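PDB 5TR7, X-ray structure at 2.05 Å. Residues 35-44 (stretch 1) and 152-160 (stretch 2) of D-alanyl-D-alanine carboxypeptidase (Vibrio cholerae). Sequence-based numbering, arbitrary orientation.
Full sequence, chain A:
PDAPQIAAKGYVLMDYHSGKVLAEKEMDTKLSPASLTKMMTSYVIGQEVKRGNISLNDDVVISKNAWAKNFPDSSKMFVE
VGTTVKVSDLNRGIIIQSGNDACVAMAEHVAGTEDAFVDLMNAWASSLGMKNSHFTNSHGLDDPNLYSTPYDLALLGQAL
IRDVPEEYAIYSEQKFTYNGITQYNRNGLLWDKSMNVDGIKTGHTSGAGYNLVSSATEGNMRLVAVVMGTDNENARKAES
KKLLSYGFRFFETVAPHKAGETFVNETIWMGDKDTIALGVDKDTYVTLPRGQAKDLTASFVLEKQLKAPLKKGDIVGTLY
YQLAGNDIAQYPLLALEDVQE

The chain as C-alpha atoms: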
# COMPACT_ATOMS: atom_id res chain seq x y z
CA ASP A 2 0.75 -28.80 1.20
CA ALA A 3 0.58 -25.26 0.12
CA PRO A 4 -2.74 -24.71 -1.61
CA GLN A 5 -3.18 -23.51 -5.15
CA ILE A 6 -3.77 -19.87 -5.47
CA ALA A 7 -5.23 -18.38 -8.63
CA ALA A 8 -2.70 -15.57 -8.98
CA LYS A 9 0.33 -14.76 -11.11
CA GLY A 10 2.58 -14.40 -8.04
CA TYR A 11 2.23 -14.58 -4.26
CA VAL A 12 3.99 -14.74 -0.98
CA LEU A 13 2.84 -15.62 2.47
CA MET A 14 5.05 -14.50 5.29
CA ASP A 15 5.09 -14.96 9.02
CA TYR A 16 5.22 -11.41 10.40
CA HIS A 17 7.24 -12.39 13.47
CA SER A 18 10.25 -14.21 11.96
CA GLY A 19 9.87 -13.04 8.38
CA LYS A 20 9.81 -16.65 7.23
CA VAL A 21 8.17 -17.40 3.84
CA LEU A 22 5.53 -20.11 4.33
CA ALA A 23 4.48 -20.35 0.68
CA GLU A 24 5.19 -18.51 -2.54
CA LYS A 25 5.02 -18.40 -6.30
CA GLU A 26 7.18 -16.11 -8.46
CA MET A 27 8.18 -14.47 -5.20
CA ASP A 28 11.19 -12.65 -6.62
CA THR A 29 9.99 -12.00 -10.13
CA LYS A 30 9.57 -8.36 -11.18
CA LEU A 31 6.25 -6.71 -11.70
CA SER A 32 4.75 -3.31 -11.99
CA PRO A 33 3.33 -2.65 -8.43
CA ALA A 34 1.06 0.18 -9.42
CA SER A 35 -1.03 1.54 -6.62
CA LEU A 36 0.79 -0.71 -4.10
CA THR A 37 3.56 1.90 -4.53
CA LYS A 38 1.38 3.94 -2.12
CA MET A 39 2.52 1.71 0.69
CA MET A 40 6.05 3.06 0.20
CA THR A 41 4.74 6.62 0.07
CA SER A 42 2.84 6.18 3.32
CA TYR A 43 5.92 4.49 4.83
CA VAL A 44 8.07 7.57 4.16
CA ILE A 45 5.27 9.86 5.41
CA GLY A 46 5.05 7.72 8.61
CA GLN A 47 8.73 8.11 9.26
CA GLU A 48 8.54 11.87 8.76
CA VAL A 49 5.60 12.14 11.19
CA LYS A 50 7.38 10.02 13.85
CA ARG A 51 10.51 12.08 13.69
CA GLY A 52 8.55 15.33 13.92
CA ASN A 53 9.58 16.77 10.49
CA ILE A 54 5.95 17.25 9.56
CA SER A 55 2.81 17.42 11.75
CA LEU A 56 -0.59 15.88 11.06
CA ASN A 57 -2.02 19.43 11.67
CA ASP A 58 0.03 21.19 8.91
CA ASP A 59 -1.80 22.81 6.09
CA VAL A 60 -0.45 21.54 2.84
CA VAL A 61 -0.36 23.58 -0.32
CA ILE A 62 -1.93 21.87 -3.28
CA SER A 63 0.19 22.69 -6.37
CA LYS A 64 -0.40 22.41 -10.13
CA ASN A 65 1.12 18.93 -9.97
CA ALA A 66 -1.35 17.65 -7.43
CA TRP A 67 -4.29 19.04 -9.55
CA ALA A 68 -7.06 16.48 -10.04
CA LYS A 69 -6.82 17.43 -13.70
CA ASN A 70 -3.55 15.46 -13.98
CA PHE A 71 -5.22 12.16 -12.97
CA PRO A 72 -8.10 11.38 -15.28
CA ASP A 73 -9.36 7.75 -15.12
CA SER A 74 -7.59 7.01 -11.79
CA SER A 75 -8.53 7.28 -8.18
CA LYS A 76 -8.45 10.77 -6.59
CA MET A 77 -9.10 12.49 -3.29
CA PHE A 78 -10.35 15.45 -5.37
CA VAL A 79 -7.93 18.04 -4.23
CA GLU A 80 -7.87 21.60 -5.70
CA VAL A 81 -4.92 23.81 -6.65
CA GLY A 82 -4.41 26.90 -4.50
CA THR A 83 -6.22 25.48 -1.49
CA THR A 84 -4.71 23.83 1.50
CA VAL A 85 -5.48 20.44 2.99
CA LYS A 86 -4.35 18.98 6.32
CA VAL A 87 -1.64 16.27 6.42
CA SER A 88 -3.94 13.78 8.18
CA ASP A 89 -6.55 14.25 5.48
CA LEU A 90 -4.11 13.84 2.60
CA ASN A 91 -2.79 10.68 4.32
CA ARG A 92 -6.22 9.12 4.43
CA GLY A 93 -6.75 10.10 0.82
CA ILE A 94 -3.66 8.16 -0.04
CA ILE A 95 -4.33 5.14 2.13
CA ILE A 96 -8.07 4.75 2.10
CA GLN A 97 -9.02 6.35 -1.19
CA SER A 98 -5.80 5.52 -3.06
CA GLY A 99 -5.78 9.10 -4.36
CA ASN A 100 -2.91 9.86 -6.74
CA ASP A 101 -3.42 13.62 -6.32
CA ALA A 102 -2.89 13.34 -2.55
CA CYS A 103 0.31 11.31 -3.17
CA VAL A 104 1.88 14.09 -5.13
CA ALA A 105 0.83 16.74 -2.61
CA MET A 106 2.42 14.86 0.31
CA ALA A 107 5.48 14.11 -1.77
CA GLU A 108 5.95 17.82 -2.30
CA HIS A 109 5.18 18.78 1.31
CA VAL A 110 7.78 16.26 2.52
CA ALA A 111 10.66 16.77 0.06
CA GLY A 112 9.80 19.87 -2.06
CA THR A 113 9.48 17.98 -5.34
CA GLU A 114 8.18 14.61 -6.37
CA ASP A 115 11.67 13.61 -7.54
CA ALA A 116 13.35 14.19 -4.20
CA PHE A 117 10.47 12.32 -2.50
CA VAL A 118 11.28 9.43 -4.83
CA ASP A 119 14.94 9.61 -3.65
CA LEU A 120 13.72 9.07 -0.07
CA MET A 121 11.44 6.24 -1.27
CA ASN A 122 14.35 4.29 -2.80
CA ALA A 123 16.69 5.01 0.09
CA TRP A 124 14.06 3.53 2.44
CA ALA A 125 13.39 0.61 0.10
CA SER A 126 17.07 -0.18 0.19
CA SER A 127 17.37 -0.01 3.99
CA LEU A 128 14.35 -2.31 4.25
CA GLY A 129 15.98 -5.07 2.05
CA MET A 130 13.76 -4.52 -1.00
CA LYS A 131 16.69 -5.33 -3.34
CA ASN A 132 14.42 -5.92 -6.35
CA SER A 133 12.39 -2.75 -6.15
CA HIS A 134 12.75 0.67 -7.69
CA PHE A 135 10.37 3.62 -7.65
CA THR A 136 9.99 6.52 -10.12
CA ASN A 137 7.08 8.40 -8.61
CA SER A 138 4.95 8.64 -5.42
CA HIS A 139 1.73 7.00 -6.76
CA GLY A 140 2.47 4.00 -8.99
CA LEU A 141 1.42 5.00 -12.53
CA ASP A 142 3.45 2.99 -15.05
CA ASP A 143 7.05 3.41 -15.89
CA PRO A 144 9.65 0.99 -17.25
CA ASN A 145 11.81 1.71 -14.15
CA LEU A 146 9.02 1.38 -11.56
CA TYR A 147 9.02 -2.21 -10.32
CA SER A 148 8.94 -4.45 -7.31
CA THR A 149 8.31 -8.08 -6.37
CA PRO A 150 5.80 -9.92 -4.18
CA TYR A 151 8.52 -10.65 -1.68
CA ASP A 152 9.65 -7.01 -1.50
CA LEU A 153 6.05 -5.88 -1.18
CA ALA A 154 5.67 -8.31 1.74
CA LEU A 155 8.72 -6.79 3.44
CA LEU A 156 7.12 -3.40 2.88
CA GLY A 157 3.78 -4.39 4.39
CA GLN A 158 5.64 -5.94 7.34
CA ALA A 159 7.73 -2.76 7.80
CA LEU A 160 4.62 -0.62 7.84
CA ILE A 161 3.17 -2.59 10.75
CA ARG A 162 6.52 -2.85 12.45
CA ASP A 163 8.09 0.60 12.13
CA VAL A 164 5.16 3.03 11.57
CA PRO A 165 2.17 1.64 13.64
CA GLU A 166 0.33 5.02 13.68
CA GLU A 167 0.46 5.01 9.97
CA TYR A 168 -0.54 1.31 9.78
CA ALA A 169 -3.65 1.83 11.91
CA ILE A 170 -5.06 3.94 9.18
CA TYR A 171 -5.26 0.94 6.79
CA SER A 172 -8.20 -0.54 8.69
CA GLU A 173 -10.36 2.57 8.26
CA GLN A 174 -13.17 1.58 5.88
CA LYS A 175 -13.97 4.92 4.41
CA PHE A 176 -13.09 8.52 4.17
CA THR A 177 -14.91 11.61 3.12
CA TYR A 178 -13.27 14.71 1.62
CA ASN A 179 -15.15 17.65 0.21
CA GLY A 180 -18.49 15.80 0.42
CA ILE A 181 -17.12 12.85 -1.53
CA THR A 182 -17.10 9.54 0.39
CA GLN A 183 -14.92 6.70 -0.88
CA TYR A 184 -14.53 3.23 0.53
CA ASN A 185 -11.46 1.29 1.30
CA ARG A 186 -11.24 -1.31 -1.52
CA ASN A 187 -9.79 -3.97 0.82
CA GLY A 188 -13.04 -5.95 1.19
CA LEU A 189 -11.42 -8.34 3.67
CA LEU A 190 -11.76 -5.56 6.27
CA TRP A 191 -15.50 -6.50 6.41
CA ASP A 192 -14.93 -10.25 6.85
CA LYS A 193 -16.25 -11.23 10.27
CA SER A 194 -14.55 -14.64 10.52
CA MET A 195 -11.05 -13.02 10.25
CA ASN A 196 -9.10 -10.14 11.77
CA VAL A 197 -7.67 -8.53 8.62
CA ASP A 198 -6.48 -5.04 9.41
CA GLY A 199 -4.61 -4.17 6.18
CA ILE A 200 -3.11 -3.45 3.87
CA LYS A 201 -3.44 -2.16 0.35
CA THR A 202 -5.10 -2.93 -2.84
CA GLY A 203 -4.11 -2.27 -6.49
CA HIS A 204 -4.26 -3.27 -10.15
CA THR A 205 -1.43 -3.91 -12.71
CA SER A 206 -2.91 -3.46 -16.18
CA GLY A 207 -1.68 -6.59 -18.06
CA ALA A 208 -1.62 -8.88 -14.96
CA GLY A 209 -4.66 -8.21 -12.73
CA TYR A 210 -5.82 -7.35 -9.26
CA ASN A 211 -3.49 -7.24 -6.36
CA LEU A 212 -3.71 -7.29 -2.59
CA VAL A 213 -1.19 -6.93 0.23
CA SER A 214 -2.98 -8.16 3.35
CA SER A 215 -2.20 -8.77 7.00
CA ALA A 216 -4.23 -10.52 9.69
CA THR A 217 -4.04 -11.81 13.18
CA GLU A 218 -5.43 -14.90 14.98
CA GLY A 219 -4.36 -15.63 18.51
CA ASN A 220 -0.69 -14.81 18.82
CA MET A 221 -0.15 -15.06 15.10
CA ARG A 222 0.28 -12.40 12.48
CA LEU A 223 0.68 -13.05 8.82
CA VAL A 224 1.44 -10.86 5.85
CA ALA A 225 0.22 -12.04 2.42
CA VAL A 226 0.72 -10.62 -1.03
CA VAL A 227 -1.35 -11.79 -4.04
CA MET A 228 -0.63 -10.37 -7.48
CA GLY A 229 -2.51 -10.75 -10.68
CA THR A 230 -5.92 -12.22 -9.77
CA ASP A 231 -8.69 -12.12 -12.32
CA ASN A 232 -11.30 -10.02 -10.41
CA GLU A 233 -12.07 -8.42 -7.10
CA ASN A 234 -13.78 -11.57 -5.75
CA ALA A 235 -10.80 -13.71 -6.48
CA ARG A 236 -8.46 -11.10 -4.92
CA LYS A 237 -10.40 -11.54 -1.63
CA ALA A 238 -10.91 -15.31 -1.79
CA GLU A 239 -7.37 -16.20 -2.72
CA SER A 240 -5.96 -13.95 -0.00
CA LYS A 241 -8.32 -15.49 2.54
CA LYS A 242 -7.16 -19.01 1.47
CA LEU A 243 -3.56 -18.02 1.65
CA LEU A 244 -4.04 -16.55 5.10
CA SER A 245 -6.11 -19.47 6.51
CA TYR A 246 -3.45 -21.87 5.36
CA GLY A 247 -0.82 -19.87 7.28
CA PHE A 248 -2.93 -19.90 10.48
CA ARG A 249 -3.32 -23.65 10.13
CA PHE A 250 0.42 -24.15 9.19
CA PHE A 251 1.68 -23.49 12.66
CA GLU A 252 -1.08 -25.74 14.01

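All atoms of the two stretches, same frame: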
# COMPACT_ATOMS: atom_id res chain seq x y z
N SER A 35 -0.57 0.82 -7.79
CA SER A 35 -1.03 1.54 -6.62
C SER A 35 -0.45 0.98 -5.29
O SER A 35 -0.56 1.61 -4.23
CB SER A 35 -2.54 1.60 -6.71
OG SER A 35 -3.09 2.49 -5.82
N LEU A 36 0.21 -0.18 -5.33
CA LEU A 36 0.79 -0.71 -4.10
C LEU A 36 2.01 0.16 -3.75
O LEU A 36 2.45 0.16 -2.61
CB LEU A 36 1.19 -2.18 -4.23
CG LEU A 36 0.05 -3.12 -4.47
CD1 LEU A 36 0.70 -4.46 -4.66
CD2 LEU A 36 -0.98 -3.12 -3.31
N THR A 37 2.49 0.92 -4.75
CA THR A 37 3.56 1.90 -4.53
C THR A 37 3.18 2.88 -3.39
O THR A 37 4.04 3.41 -2.70
CB THR A 37 3.76 2.72 -5.83
OG1 THR A 37 4.24 1.85 -6.86
CG2 THR A 37 4.77 3.84 -5.65
N LYS A 38 1.88 3.04 -3.17
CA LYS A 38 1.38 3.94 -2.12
C LYS A 38 1.76 3.48 -0.75
O LYS A 38 1.86 4.30 0.19
CB LYS A 38 -0.08 4.20 -2.24
CG LYS A 38 -0.45 4.88 -3.57
CD LYS A 38 -1.94 5.24 -3.69
CE LYS A 38 -2.25 6.00 -4.98
NZ LYS A 38 -2.26 5.13 -6.16
N MET A 39 2.02 2.19 -0.60
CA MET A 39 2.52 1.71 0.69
C MET A 39 3.89 2.34 0.99
O MET A 39 4.19 2.69 2.16
CB MET A 39 2.67 0.19 0.71
CG MET A 39 1.32 -0.56 0.73
SD MET A 39 1.55 -2.28 1.04
CE MET A 39 2.59 -2.92 -0.21
N MET A 40 4.70 2.50 -0.05
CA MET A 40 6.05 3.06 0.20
C MET A 40 5.90 4.54 0.52
O MET A 40 6.57 5.08 1.37
CB MET A 40 7.03 2.81 -0.96
CG MET A 40 8.40 3.48 -0.67
SD MET A 40 9.26 2.89 0.84
CE MET A 40 9.65 1.32 0.01
N THR A 41 4.98 5.19 -0.16
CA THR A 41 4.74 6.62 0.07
C THR A 41 4.28 6.85 1.50
O THR A 41 4.79 7.75 2.20
CB THR A 41 3.71 7.14 -0.95
OG1 THR A 41 4.31 7.09 -2.26
CG2 THR A 41 3.29 8.56 -0.65
N SER A 42 3.35 6.03 1.95
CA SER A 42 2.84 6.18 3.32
C SER A 42 3.94 5.79 4.32
O SER A 42 3.93 6.28 5.44
CB SER A 42 1.60 5.36 3.57
OG SER A 42 1.97 4.03 3.85
N TYR A 43 4.85 4.90 3.93
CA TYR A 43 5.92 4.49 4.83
C TYR A 43 6.81 5.71 5.08
O TYR A 43 7.11 6.04 6.24
CB TYR A 43 6.73 3.28 4.30
CG TYR A 43 7.82 2.82 5.28
CD1 TYR A 43 9.05 3.42 5.27
CD2 TYR A 43 7.59 1.81 6.22
CE1 TYR A 43 10.02 3.08 6.21
CE2 TYR A 43 8.58 1.44 7.14
CZ TYR A 43 9.79 2.08 7.14
OH TYR A 43 10.74 1.74 8.04
N VAL A 44 7.23 6.38 4.01
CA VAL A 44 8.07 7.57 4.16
C VAL A 44 7.35 8.66 4.97
O VAL A 44 7.90 9.25 5.90
CB VAL A 44 8.51 8.15 2.78
CG1 VAL A 44 9.38 9.39 2.97
CG2 VAL A 44 9.29 7.11 1.99
N ASP A 152 9.34 -8.37 -1.96
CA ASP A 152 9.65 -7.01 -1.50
C ASP A 152 8.41 -6.28 -0.97
O ASP A 152 8.51 -5.53 -0.01
CB ASP A 152 10.31 -6.19 -2.58
CG ASP A 152 11.74 -6.67 -2.92
OD1 ASP A 152 12.22 -7.72 -2.43
OD2 ASP A 152 12.39 -5.95 -3.69
N LEU A 153 7.28 -6.48 -1.64
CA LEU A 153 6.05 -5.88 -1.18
C LEU A 153 5.64 -6.46 0.19
O LEU A 153 5.16 -5.72 1.05
CB LEU A 153 4.93 -6.03 -2.27
CG LEU A 153 5.19 -5.23 -3.57
CD1 LEU A 153 4.37 -5.72 -4.73
CD2 LEU A 153 4.92 -3.77 -3.33
N ALA A 154 5.95 -7.73 0.46
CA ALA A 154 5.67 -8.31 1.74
C ALA A 154 6.53 -7.64 2.82
O ALA A 154 6.05 -7.36 3.94
CB ALA A 154 5.99 -9.77 1.72
N LEU A 155 7.82 -7.46 2.50
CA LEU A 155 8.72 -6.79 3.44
C LEU A 155 8.17 -5.40 3.72
O LEU A 155 8.16 -4.98 4.83
CB LEU A 155 10.15 -6.64 2.86
CG LEU A 155 11.04 -7.86 2.74
CD1 LEU A 155 12.35 -7.59 1.95
CD2 LEU A 155 11.35 -8.45 4.10
N LEU A 156 7.62 -4.75 2.70
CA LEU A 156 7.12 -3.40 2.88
C LEU A 156 5.90 -3.37 3.79
O LEU A 156 5.77 -2.49 4.64
CB LEU A 156 6.84 -2.72 1.55
CG LEU A 156 6.33 -1.30 1.55
CD1 LEU A 156 7.31 -0.39 2.21
CD2 LEU A 156 6.06 -0.80 0.17
N GLY A 157 5.00 -4.29 3.55
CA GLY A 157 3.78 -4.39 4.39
C GLY A 157 4.20 -4.65 5.84
O GLY A 157 3.68 -4.04 6.77
N GLN A 158 5.13 -5.60 6.03
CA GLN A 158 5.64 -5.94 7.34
C GLN A 158 6.27 -4.71 8.02
O GLN A 158 6.04 -4.46 9.21
CB GLN A 158 6.71 -7.06 7.22
CG GLN A 158 7.40 -7.45 8.53
CD GLN A 158 8.60 -8.36 8.35
OE1 GLN A 158 9.43 -8.17 7.49
NE2 GLN A 158 8.62 -9.42 9.12
N ALA A 159 7.07 -3.97 7.27
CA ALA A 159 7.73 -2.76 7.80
C ALA A 159 6.75 -1.69 8.21
O ALA A 159 7.03 -0.92 9.15
CB ALA A 159 8.69 -2.18 6.77
N LEU A 160 5.64 -1.59 7.48
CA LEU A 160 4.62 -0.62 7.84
C LEU A 160 4.07 -0.91 9.23
O LEU A 160 3.91 -0.03 10.06
CB LEU A 160 3.44 -0.61 6.86
CG LEU A 160 3.51 0.17 5.57
CD1 LEU A 160 2.39 -0.28 4.61
CD2 LEU A 160 3.54 1.67 5.82

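Two helical segments far apart in sequence pack side by side in the same sense, their axes 10.0 Å apart at closest approach and inclined by 34°. No hydrogen bond crosses between them; apolar packing holds them together and buries 478 Å² in total. Hydrogen bonds within each helix, such as Tyr43 N to Met39 O (2.9 Å) and Leu160 N to Leu156 O (3.0 Å), engage these backbone groups locally, so the contact is made mainly by side chains.

Stretch 2 opens with Asp152, whose side chain stays out of reach of stretch 1 and is hydrogen-bonded elsewhere in the structure. Leu153, one residue on, points toward stretch 1 and makes the first contact. Its CD1 lies 3.9 Å from CD1 of Leu36, in the 3-10 segment, and its CD2 lies 4.0 Å from CE of Met39. Both leucines have chi1 m and chi2 t, and their branched ends meet without any polar group to bury. The long, unbranched Met39 side chain places its CE near Leu153 CD2, and also 4.1 Å from Leu156 CD2.

Ala154 points away, and Leu155 is out of reach. Leu156 then places the largest covered area of either stretch, 85 Å², against three residues. With chi1 t and chi2 p, it sets CD2 3.6 Å from both Met39 CB and Met40 N, while CD1 lies 3.6 Å from Met40 CE and 4.3 Å from Tyr43 CB. Met40 leaves its helix sideways, but its flexible chain, t, p, p, brings its end nearer to this leucine.

Gly157 has no side chain and adds little covered area; the Gln158 side chain is out of reach of stretch 1. At Ala159 the small side chain points toward stretch 1 and lets the Tyr43 ring come close: Tyr43 CE2 is 3.6 Å from Ala159 CB and 3.5 Å from Ala159 O, the carbonyl lying at the ring edge, near its plane. The tyrosine can thus bury its apolar ring here while its hydroxyl is hydrogen-bonded elsewhere in the structure.

Leu160 closes the contact. It starts sideways, but its end turns nearer to stretch 1: CD1 is 3.9 Å from Met39 CB, while CD2 is 3.9 Å from Met39 O, 3.5 Å from Ser42 OG and 3.9 Å from Tyr43 CB. The compact Ser42 side chain, also sideways, offers the leucine methyl a close neighbor, and its hydroxyl finds hydrogen bonding elsewhere in the structure.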